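Long-range contacts in 2,3-dihydroxybenzoate-AMP ligase (Bacillus subtilis, PDB 1MDB), which belongs to the AMP-binding enzymes of the ANL superfamily and holds adenosine monophosphate and 2,3-dihydroxy-benzoic acid in this model: residues A23-G28 / D206-L211; G99-F104 / A185-S190; K212-V217 / V337-L342. All coordinates share one frame; numbering follows the deposited sequence.

Interaction 1: residues A23-G28 / D206-L211; sequences AGETFG and DYIYSL
Ile208 lays its CG1 over one face of the Phe27 ring, a CH-pi contact with CG1 4.0 Å from the ring centroid and 16° off the normal. The contact joins two helices of the AMP-binding enzyme fold. Phe27 stands in the first turn of helix 27-38, and Ile208 lies in helix 204-218. Thr26 is the N-cap residue of the first helix. The CG1 atom sits toward the rim, near CE2 and CZ, not over the middle of the ring. The side chains of Phe27 and Ile208 run past each other in opposite directions.

The tip of the phenyl ring meets helix 204-218 at two further points. Phe27 CZ comes 3.4 Å from Tyr207 CD2. The two rings meet edge to edge there, each atom near the plane of the other ring. Tyr207 CG lies anti to the backbone N (chi1 -152°), which brings the CD2 edge of its ring to that tip. Leu211 CD1 adds an oblique contact, 3.9 Å from Phe27 CE2.

Tyr207 OH is hydrogen-bonded to Asn235, a residue of the 2,3-dihydroxy-benzoic acid pocket, and the Tyr207 side chain is about 7 Å from that ligand. Phe27 also stacks on Phe96, so helix 86-98 shares this hydrophobic cluster. Phe27 N is bonded to His204 ND1, which ties the two helix starts together.

The end of the isoleucine reaches the backbone before Phe27: Ile208 CD1 lies 3.2 Å from Glu25 O, a carbonyl that is also hydrogen-bonded to Ser181 OG.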
loop_
_atom_site.group_PDB
_atom_site.type_symbol
_atom_site.label_atom_id
_atom_site.label_comp_id
_atom_site.label_asym_id
_atom_site.label_seq_id
_atom_site.Cartn_x
_atom_site.Cartn_y
_atom_site.Cartn_z
ATOM N N ALA A 23 4.451 -21.877 5.745
ATOM C CA ALA A 23 5.300 -22.837 5.047
ATOM C C ALA A 23 6.610 -23.226 5.720
ATOM O O ALA A 23 7.183 -24.267 5.401
ATOM C CB ALA A 23 5.569 -22.344 3.636
ATOM N N GLY A 24 7.089 -22.408 6.648
ATOM C CA GLY A 24 8.334 -22.738 7.319
ATOM C C GLY A 24 9.567 -22.386 6.507
ATOM O O GLY A 24 10.662 -22.861 6.801
ATOM N N GLU A 25 9.393 -21.551 5.483
ATOM C CA GLU A 25 10.512 -21.123 4.646
ATOM C C GLU A 25 10.725 -19.608 4.765
ATOM O O GLU A 25 9.776 -18.841 4.995
ATOM C CB GLU A 25 10.264 -21.505 3.179
ATOM C CG GLU A 25 9.170 -20.708 2.477
ATOM C CD GLU A 25 8.834 -21.261 1.093
ATOM O OE1 GLU A 25 9.767 -21.666 0.361
ATOM O OE2 GLU A 25 7.639 -21.276 0.733
ATOM N N THR A 26 11.972 -19.180 4.611
ATOM C CA THR A 26 12.294 -17.757 4.709
ATOM C C THR A 26 12.372 -17.118 3.331
ATOM O O THR A 26 12.350 -17.818 2.319
ATOM C CB THR A 26 13.644 -17.541 5.388
ATOM O OG1 THR A 26 14.681 -18.045 4.539
ATOM C CG2 THR A 26 13.689 -18.254 6.737
ATOM N N PHE A 27 12.463 -15.789 3.284
ATOM C CA PHE A 27 12.575 -15.111 2.000
ATOM C C PHE A 27 13.877 -15.563 1.355
ATOM O O PHE A 27 13.967 -15.694 0.127
ATOM C CB PHE A 27 12.584 -13.588 2.174
ATOM C CG PHE A 27 11.221 -12.995 2.385
ATOM C CD1 PHE A 27 10.793 -12.636 3.656
ATOM C CD2 PHE A 27 10.362 -12.800 1.309
ATOM C CE1 PHE A 27 9.526 -12.089 3.854
ATOM C CE2 PHE A 27 9.096 -12.255 1.495
ATOM C CZ PHE A 27 8.679 -11.898 2.772
ATOM N N GLY A 28 14.882 -15.802 2.198
ATOM C CA GLY A 28 16.169 -16.260 1.710
ATOM C C GLY A 28 15.980 -17.566 0.966
ATOM O O GLY A 28 16.509 -17.737 -0.132
ATOM N N ASP A 206 4.245 -15.617 8.080
ATOM C CA ASP A 206 2.963 -14.970 7.845
ATOM C C ASP A 206 2.949 -14.126 6.571
ATOM O O ASP A 206 1.936 -14.075 5.893
ATOM C CB ASP A 206 2.515 -14.148 9.072
ATOM C CG ASP A 206 3.108 -12.745 9.109
ATOM O OD1 ASP A 206 4.070 -12.506 9.874
ATOM O OD2 ASP A 206 2.603 -11.879 8.366
ATOM N N TYR A 207 4.070 -13.504 6.208
ATOM C CA TYR A 207 4.072 -12.683 4.991
ATOM C C TYR A 207 4.091 -13.547 3.735
ATOM O O TYR A 207 3.335 -13.307 2.795
ATOM C CB TYR A 207 5.267 -11.730 4.951
ATOM C CG TYR A 207 4.994 -10.457 4.156
ATOM C CD1 TYR A 207 4.021 -9.553 4.578
ATOM C CD2 TYR A 207 5.715 -10.153 3.006
ATOM C CE1 TYR A 207 3.775 -8.375 3.878
ATOM C CE2 TYR A 207 5.475 -8.969 2.294
ATOM C CZ TYR A 207 4.504 -8.086 2.738
ATOM O OH TYR A 207 4.252 -6.914 2.059
ATOM N N ILE A 208 4.956 -14.553 3.709
ATOM C CA ILE A 208 5.021 -15.413 2.543
ATOM C C ILE A 208 3.651 -16.077 2.307
ATOM O O ILE A 208 3.241 -16.294 1.166
ATOM C CB ILE A 208 6.171 -16.443 2.696
ATOM C CG1 ILE A 208 7.505 -15.676 2.762
ATOM C CG2 ILE A 208 6.172 -17.411 1.512
ATOM C CD1 ILE A 208 8.731 -16.525 3.023
ATOM N N TYR A 209 2.922 -16.369 3.380
ATOM C CA TYR A 209 1.587 -16.943 3.210
ATOM C C TYR A 209 0.704 -15.925 2.480
ATOM O O TYR A 209 -0.022 -16.280 1.542
ATOM C CB TYR A 209 0.942 -17.281 4.554
ATOM C CG TYR A 209 -0.488 -17.744 4.402
ATOM C CD1 TYR A 209 -0.793 -18.885 3.655
ATOM C CD2 TYR A 209 -1.545 -17.023 4.968
ATOM C CE1 TYR A 209 -2.111 -19.295 3.470
ATOM C CE2 TYR A 209 -2.874 -17.427 4.790
ATOM C CZ TYR A 209 -3.147 -18.563 4.039
ATOM O OH TYR A 209 -4.451 -18.968 3.843
ATOM N N SER A 210 0.759 -14.661 2.904
ATOM C CA SER A 210 -0.039 -13.621 2.249
ATOM C C SER A 210 0.325 -13.542 0.761
ATOM O O SER A 210 -0.534 -13.262 -0.078
ATOM C CB SER A 210 0.189 -12.254 2.908
ATOM O OG SER A 210 1.328 -11.599 2.371
ATOM N N LEU A 211 1.598 -13.783 0.435
ATOM C CA LEU A 211 2.042 -13.757 -0.958
ATOM C C LEU A 211 1.478 -14.957 -1.746
ATOM O O LEU A 211 1.031 -14.811 -2.888
ATOM C CB LEU A 211 3.578 -13.763 -1.024
ATOM C CG LEU A 211 4.312 -12.548 -0.438
ATOM C CD1 LEU A 211 5.823 -12.771 -0.503
ATOM C CD2 LEU A 211 3.927 -11.286 -1.214
#

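Interaction 2: residues G99-F104 / A185-S190; sequences GALPVF and AFLQLS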
loop_
_atom_site.group_PDB
_atom_site.type_symbol
_atom_site.label_atom_id
_atom_site.label_comp_id
_atom_site.label_asym_id
_atom_site.label_seq_id
_atom_site.Cartn_x
_atom_site.Cartn_y
_atom_site.Cartn_z
ATOM N N GLY A 99 19.364 -11.692 8.294
ATOM C CA GLY A 99 18.466 -11.632 9.432
ATOM C C GLY A 99 18.256 -10.197 9.901
ATOM O O GLY A 99 17.768 -9.960 11.013
ATOM N N ALA A 100 18.640 -9.238 9.062
ATOM C CA ALA A 100 18.468 -7.828 9.384
ATOM C C ALA A 100 17.076 -7.401 8.919
ATOM O O ALA A 100 16.540 -7.934 7.942
ATOM C CB ALA A 100 19.537 -6.994 8.702
ATOM N N LEU A 101 16.505 -6.424 9.610
ATOM C CA LEU A 101 15.158 -5.963 9.319
ATOM C C LEU A 101 14.985 -4.655 8.558
ATOM O O LEU A 101 15.295 -3.571 9.061
ATOM C CB LEU A 101 14.363 -5.859 10.623
ATOM C CG LEU A 101 13.801 -7.130 11.279
ATOM C CD1 LEU A 101 14.880 -8.185 11.413
ATOM C CD2 LEU A 101 13.218 -6.770 12.642
ATOM N N PRO A 102 14.493 -4.743 7.320
ATOM C CA PRO A 102 14.286 -3.512 6.565
ATOM C C PRO A 102 13.099 -2.805 7.231
ATOM O O PRO A 102 12.218 -3.456 7.801
ATOM C CB PRO A 102 13.886 -4.009 5.176
ATOM C CG PRO A 102 14.482 -5.402 5.095
ATOM C CD PRO A 102 14.278 -5.936 6.482
ATOM N N VAL A 103 13.098 -1.480 7.184
ATOM C CA VAL A 103 11.988 -0.687 7.689
ATOM C C VAL A 103 11.657 0.040 6.391
ATOM O O VAL A 103 12.504 0.747 5.833
ATOM C CB VAL A 103 12.431 0.292 8.796
ATOM C CG1 VAL A 103 11.271 1.174 9.207
ATOM C CG2 VAL A 103 12.937 -0.497 9.998
ATOM N N PHE A 104 10.442 -0.168 5.900
ATOM C CA PHE A 104 10.010 0.372 4.617
ATOM C C PHE A 104 9.492 1.795 4.516
ATOM O O PHE A 104 8.280 2.036 4.568
ATOM C CB PHE A 104 8.983 -0.590 3.985
ATOM C CG PHE A 104 9.584 -1.895 3.520
ATOM C CD1 PHE A 104 9.192 -3.108 4.089
ATOM C CD2 PHE A 104 10.554 -1.914 2.521
ATOM C CE1 PHE A 104 9.759 -4.316 3.670
ATOM C CE2 PHE A 104 11.127 -3.121 2.096
ATOM C CZ PHE A 104 10.730 -4.320 2.672
ATOM N N ALA A 185 10.684 -10.570 9.816
ATOM C CA ALA A 185 11.487 -10.360 8.615
ATOM C C ALA A 185 11.708 -8.880 8.308
ATOM O O ALA A 185 12.710 -8.504 7.690
ATOM C CB ALA A 185 10.812 -11.037 7.433
ATOM N N PHE A 186 10.767 -8.042 8.729
ATOM C CA PHE A 186 10.864 -6.609 8.472
ATOM C C PHE A 186 9.764 -5.838 9.190
ATOM O O PHE A 186 8.833 -6.430 9.736
ATOM C CB PHE A 186 10.754 -6.349 6.966
ATOM C CG PHE A 186 9.431 -6.762 6.372
ATOM C CD1 PHE A 186 8.266 -6.059 6.664
ATOM C CD2 PHE A 186 9.349 -7.861 5.524
ATOM C CE1 PHE A 186 7.040 -6.443 6.125
ATOM C CE2 PHE A 186 8.133 -8.254 4.980
ATOM C CZ PHE A 186 6.974 -7.543 5.282
ATOM N N LEU A 187 9.864 -4.513 9.159
ATOM C CA LEU A 187 8.859 -3.672 9.777
ATOM C C LEU A 187 8.228 -2.789 8.708
ATOM O O LEU A 187 8.924 -2.045 8.017
ATOM C CB LEU A 187 9.485 -2.799 10.882
ATOM C CG LEU A 187 10.272 -3.541 11.970
ATOM C CD1 LEU A 187 10.796 -2.554 13.001
ATOM C CD2 LEU A 187 9.374 -4.567 12.632
ATOM N N GLN A 188 6.911 -2.885 8.570
ATOM C CA GLN A 188 6.171 -2.084 7.600
ATOM C C GLN A 188 5.606 -0.866 8.301
ATOM O O GLN A 188 5.704 -0.751 9.527
ATOM C CB GLN A 188 5.034 -2.907 6.981
ATOM C CG GLN A 188 5.316 -3.402 5.575
ATOM C CD GLN A 188 5.355 -2.280 4.539
ATOM O OE1 GLN A 188 5.562 -2.532 3.357
ATOM N NE2 GLN A 188 5.156 -1.041 4.981
ATOM N N LEU A 189 5.019 0.050 7.540
ATOM C CA LEU A 189 4.439 1.256 8.141
ATOM C C LEU A 189 2.907 1.198 8.052
ATOM O O LEU A 189 2.377 0.713 7.067
ATOM C CB LEU A 189 4.941 2.508 7.401
ATOM C CG LEU A 189 6.450 2.770 7.279
ATOM C CD1 LEU A 189 6.650 4.116 6.604
ATOM C CD2 LEU A 189 7.118 2.773 8.643
ATOM N N SER A 190 2.215 1.666 9.088
ATOM C CA SER A 190 0.761 1.699 9.069
ATOM C C SER A 190 0.367 2.939 8.260
ATOM O O SER A 190 1.163 3.871 8.144
ATOM C CB SER A 190 0.191 1.808 10.486
ATOM O OG SER A 190 0.758 2.922 11.156
HETATM O O HOH W 1 15.209 -10.242 7.892
#
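Leu187 N donates to Pro102 O over 2.9 Å, with an N-H...O angle of 174°. Two residues after Pro102, Phe104 N donates to Leu187 O over 3.2 Å. Both bonds belong to one bridge, in which Leu187 faces Val103. The CA-H of Val103 also points at Leu187 O. One carbonyl thus takes a hydrogen bond and a CH contact from neighbouring residues. Ahead of the bridge, a water donates to both Ala100 O and Ala185 O and links the two segments.

The pairing is parallel, with the short strand axes 12° apart. Strand 101-104 also pairs with strand 77-80 of a mixed sheet. Strand 184-189 pairs with strand 199-203, where Ala185 and Phe186 form a classic beta bulge opposite Arg202. The single bridge therefore connects a mixed sheet and a two-stranded antiparallel sheet within the AMP-binding enzyme fold.

The aromatic contact is edge-to-face. Phe104 turns its edge to the face of Phe186, with the planes at 68°. Phe104 CE1 stands toward the rim of that face, 3.7 Å from Phe186 CG. Phe186 CG lies between the backbone N and the carbonyl carbon (chi1 63°), which lays the ring face against Phe104 CE1.

Apolar contacts fill in around this pair. Pro102 CD lies 3.6 Å from Phe186 CB. Across the bridge, Val103 CG2 touches Leu187 CD1 at 4.2 Å, and Leu101 CD2 lies 4.4 Å from Leu187 CG.

Interaction 3: residues K212-V217 / V337-L342; sequences KRSVEV and VNYTRL
Tyr339 OH donates a hydrogen bond to Ser214 OG over 2.7 Å, at the buried end. The serine oxygen lies at the edge of the ring, near its plane. Ser214 OG sits beside its own backbone N, anti to the carbonyl carbon (chi1 -60°), and is also bonded to Ser210 O one turn earlier.

Val217 fills the middle. Its CG1 is anti to the backbone N (chi1 178°) and points across the contact. CG1 meets Tyr339 CB at 4.0 Å and Arg341 CD at 3.6 Å. The same methyl lies over one face of the Arg341 guanidinium, 3.7 Å from NE. Arg341 NH2 is bonded to Pro356 O.

The other end is looser and partly exposed. Leu342 CD1 stays 3.9 Å from Val217 O, and a water fills in: it donates to that carbonyl and accepts from Leu342 N. On the solvent side of the helix, Arg213 grips OE2 of the exposed Glu216 side-on with NE and NH2, in a salt bridge.

The contact joins helix 204-218 to strand 337-339 of the large mixed sheet in the AMP-binding enzyme fold, and to the loop after it. Val337 of the same strand touches 2,3-dihydroxy-benzoic acid, about 6 Å from the Tyr339 side chain. Because Ser214 OG accepts from Tyr339, its proton is available for Ser210 O, and the two bonds probably fix the rotation of both hydroxyls.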
loop_
_atom_site.group_PDB
_atom_site.type_symbol
_atom_site.label_atom_id
_atom_site.label_comp_id
_atom_site.label_asym_id
_atom_site.label_seq_id
_atom_site.Cartn_x
_atom_site.Cartn_y
_atom_site.Cartn_z
ATOM N N LYS A 212 1.493 -16.138 -1.133
ATOM C CA LYS A 212 0.984 -17.344 -1.781
ATOM C C LYS A 212 -0.504 -17.236 -2.079
ATOM O O LYS A 212 -0.962 -17.666 -3.133
ATOM C CB LYS A 212 1.222 -18.578 -0.904
ATOM C CG LYS A 212 1.104 -19.893 -1.677
ATOM C CD LYS A 212 0.993 -21.105 -0.759
ATOM C CE LYS A 212 -0.393 -21.198 -0.147
ATOM N NZ LYS A 212 -0.557 -22.403 0.723
ATOM N N ARG A 213 -1.269 -16.678 -1.148
ATOM C CA ARG A 213 -2.702 -16.532 -1.370
ATOM C C ARG A 213 -2.977 -15.487 -2.450
ATOM O O ARG A 213 -3.843 -15.686 -3.301
ATOM C CB ARG A 213 -3.410 -16.153 -0.070
ATOM C CG ARG A 213 -3.835 -17.339 0.784
ATOM C CD ARG A 213 -5.211 -17.878 0.367
ATOM N NE ARG A 213 -5.178 -18.692 -0.846
ATOM C CZ ARG A 213 -6.217 -18.858 -1.659
ATOM N NH1 ARG A 213 -7.370 -18.260 -1.393
ATOM N NH2 ARG A 213 -6.109 -19.624 -2.738
ATOM N N SER A 214 -2.233 -14.383 -2.426
ATOM C CA SER A 214 -2.415 -13.335 -3.427
ATOM C C SER A 214 -2.087 -13.889 -4.810
ATOM O O SER A 214 -2.737 -13.547 -5.786
ATOM C CB SER A 214 -1.508 -12.138 -3.122
ATOM O OG SER A 214 -1.803 -11.586 -1.849
ATOM N N VAL A 215 -1.063 -14.732 -4.888
ATOM C CA VAL A 215 -0.674 -15.342 -6.151
ATOM C C VAL A 215 -1.825 -16.203 -6.694
ATOM O O VAL A 215 -2.231 -16.080 -7.857
ATOM C CB VAL A 215 0.588 -16.226 -5.975
ATOM C CG1 VAL A 215 0.727 -17.174 -7.159
ATOM C CG2 VAL A 215 1.834 -15.345 -5.871
ATOM N N GLU A 216 -2.349 -17.069 -5.841
ATOM C CA GLU A 216 -3.449 -17.939 -6.230
ATOM C C GLU A 216 -4.699 -17.135 -6.585
ATOM O O GLU A 216 -5.280 -17.328 -7.652
ATOM C CB GLU A 216 -3.739 -18.928 -5.104
ATOM C CG GLU A 216 -2.597 -19.906 -4.873
ATOM C CD GLU A 216 -2.742 -20.688 -3.589
ATOM O OE1 GLU A 216 -1.931 -21.606 -3.356
ATOM O OE2 GLU A 216 -3.663 -20.384 -2.802
ATOM N N VAL A 217 -5.102 -16.217 -5.710
ATOM C CA VAL A 217 -6.284 -15.397 -5.979
ATOM C C VAL A 217 -6.128 -14.501 -7.213
ATOM O O VAL A 217 -7.109 -14.194 -7.880
ATOM C CB VAL A 217 -6.638 -14.484 -4.777
ATOM C CG1 VAL A 217 -7.835 -13.608 -5.122
ATOM C CG2 VAL A 217 -6.951 -15.321 -3.562
ATOM N N VAL A 337 -6.266 -8.753 3.568
ATOM C CA VAL A 337 -6.327 -8.276 2.195
ATOM C C VAL A 337 -7.531 -8.928 1.519
ATOM O O VAL A 337 -7.694 -10.151 1.565
ATOM C CB VAL A 337 -5.058 -8.628 1.400
ATOM C CG1 VAL A 337 -5.233 -8.201 -0.058
ATOM C CG2 VAL A 337 -3.848 -7.924 2.004
ATOM N N ASN A 338 -8.369 -8.102 0.902
ATOM C CA ASN A 338 -9.573 -8.564 0.217
ATOM C C ASN A 338 -9.506 -8.277 -1.279
ATOM O O ASN A 338 -9.058 -7.200 -1.694
ATOM C CB ASN A 338 -10.807 -7.855 0.789
ATOM C CG ASN A 338 -10.934 -8.019 2.281
ATOM O OD1 ASN A 338 -11.316 -9.083 2.771
ATOM N ND2 ASN A 338 -10.600 -6.963 3.022
ATOM N N TYR A 339 -9.978 -9.221 -2.090
ATOM C CA TYR A 339 -9.972 -9.035 -3.543
ATOM C C TYR A 339 -11.278 -9.479 -4.188
ATOM O O TYR A 339 -11.919 -10.415 -3.719
ATOM C CB TYR A 339 -8.890 -9.881 -4.237
ATOM C CG TYR A 339 -7.448 -9.735 -3.801
ATOM C CD1 TYR A 339 -6.958 -10.435 -2.701
ATOM C CD2 TYR A 339 -6.546 -8.973 -4.554
ATOM C CE1 TYR A 339 -5.602 -10.389 -2.367
ATOM C CE2 TYR A 339 -5.190 -8.920 -4.224
ATOM C CZ TYR A 339 -4.727 -9.630 -3.135
ATOM O OH TYR A 339 -3.390 -9.596 -2.818
ATOM N N THR A 340 -11.673 -8.811 -5.266
ATOM C CA THR A 340 -12.832 -9.279 -6.009
ATOM C C THR A 340 -12.141 -10.384 -6.813
ATOM O O THR A 340 -10.964 -10.239 -7.175
ATOM C CB THR A 340 -13.391 -8.214 -6.977
ATOM O OG1 THR A 340 -12.328 -7.664 -7.763
ATOM C CG2 THR A 340 -14.089 -7.110 -6.204
ATOM N N ARG A 341 -12.822 -11.496 -7.063
ATOM C CA ARG A 341 -12.181 -12.578 -7.808
ATOM C C ARG A 341 -12.153 -12.274 -9.295
ATOM O O ARG A 341 -13.046 -11.617 -9.819
ATOM C CB ARG A 341 -12.876 -13.910 -7.524
ATOM C CG ARG A 341 -12.769 -14.349 -6.060
ATOM C CD ARG A 341 -11.310 -14.411 -5.588
ATOM N NE ARG A 341 -11.159 -15.019 -4.265
ATOM C CZ ARG A 341 -11.290 -14.376 -3.109
ATOM N NH1 ARG A 341 -11.577 -13.077 -3.087
ATOM N NH2 ARG A 341 -11.137 -15.036 -1.967
ATOM N N LEU A 342 -11.113 -12.747 -9.973
ATOM C CA LEU A 342 -10.941 -12.488 -11.398
ATOM C C LEU A 342 -12.037 -13.052 -12.311
ATOM O O LEU A 342 -12.208 -12.586 -13.443
ATOM C CB LEU A 342 -9.559 -12.982 -11.842
ATOM C CG LEU A 342 -8.385 -12.319 -11.103
ATOM C CD1 LEU A 342 -7.057 -12.935 -11.545
ATOM C CD2 LEU A 342 -8.391 -10.817 -11.371
HETATM O O HOH W 2 -9.792 -14.584 -8.657
#

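Overall arrangement
From the N terminus, residues 23-28 come first, at the start of helix 27-38. Their partner, residues 206-211, closes the long loop of interaction 1. Interaction 2 lies within that loop: it opens at residues 99-104 and closes at 185-190, before the loop of interaction 1 ends. The two contacts touch through Tyr207 with Phe186 and Phe27 with Ala185. Interaction 3 follows in series, opening at residue 212 directly after interaction 1 closes. Helix 204-218 serves both, tying helix 27-38 to strand 337-339. Interactions 2 and 3 stay separate, their nearest atoms about 11 Å apart. No loops cross.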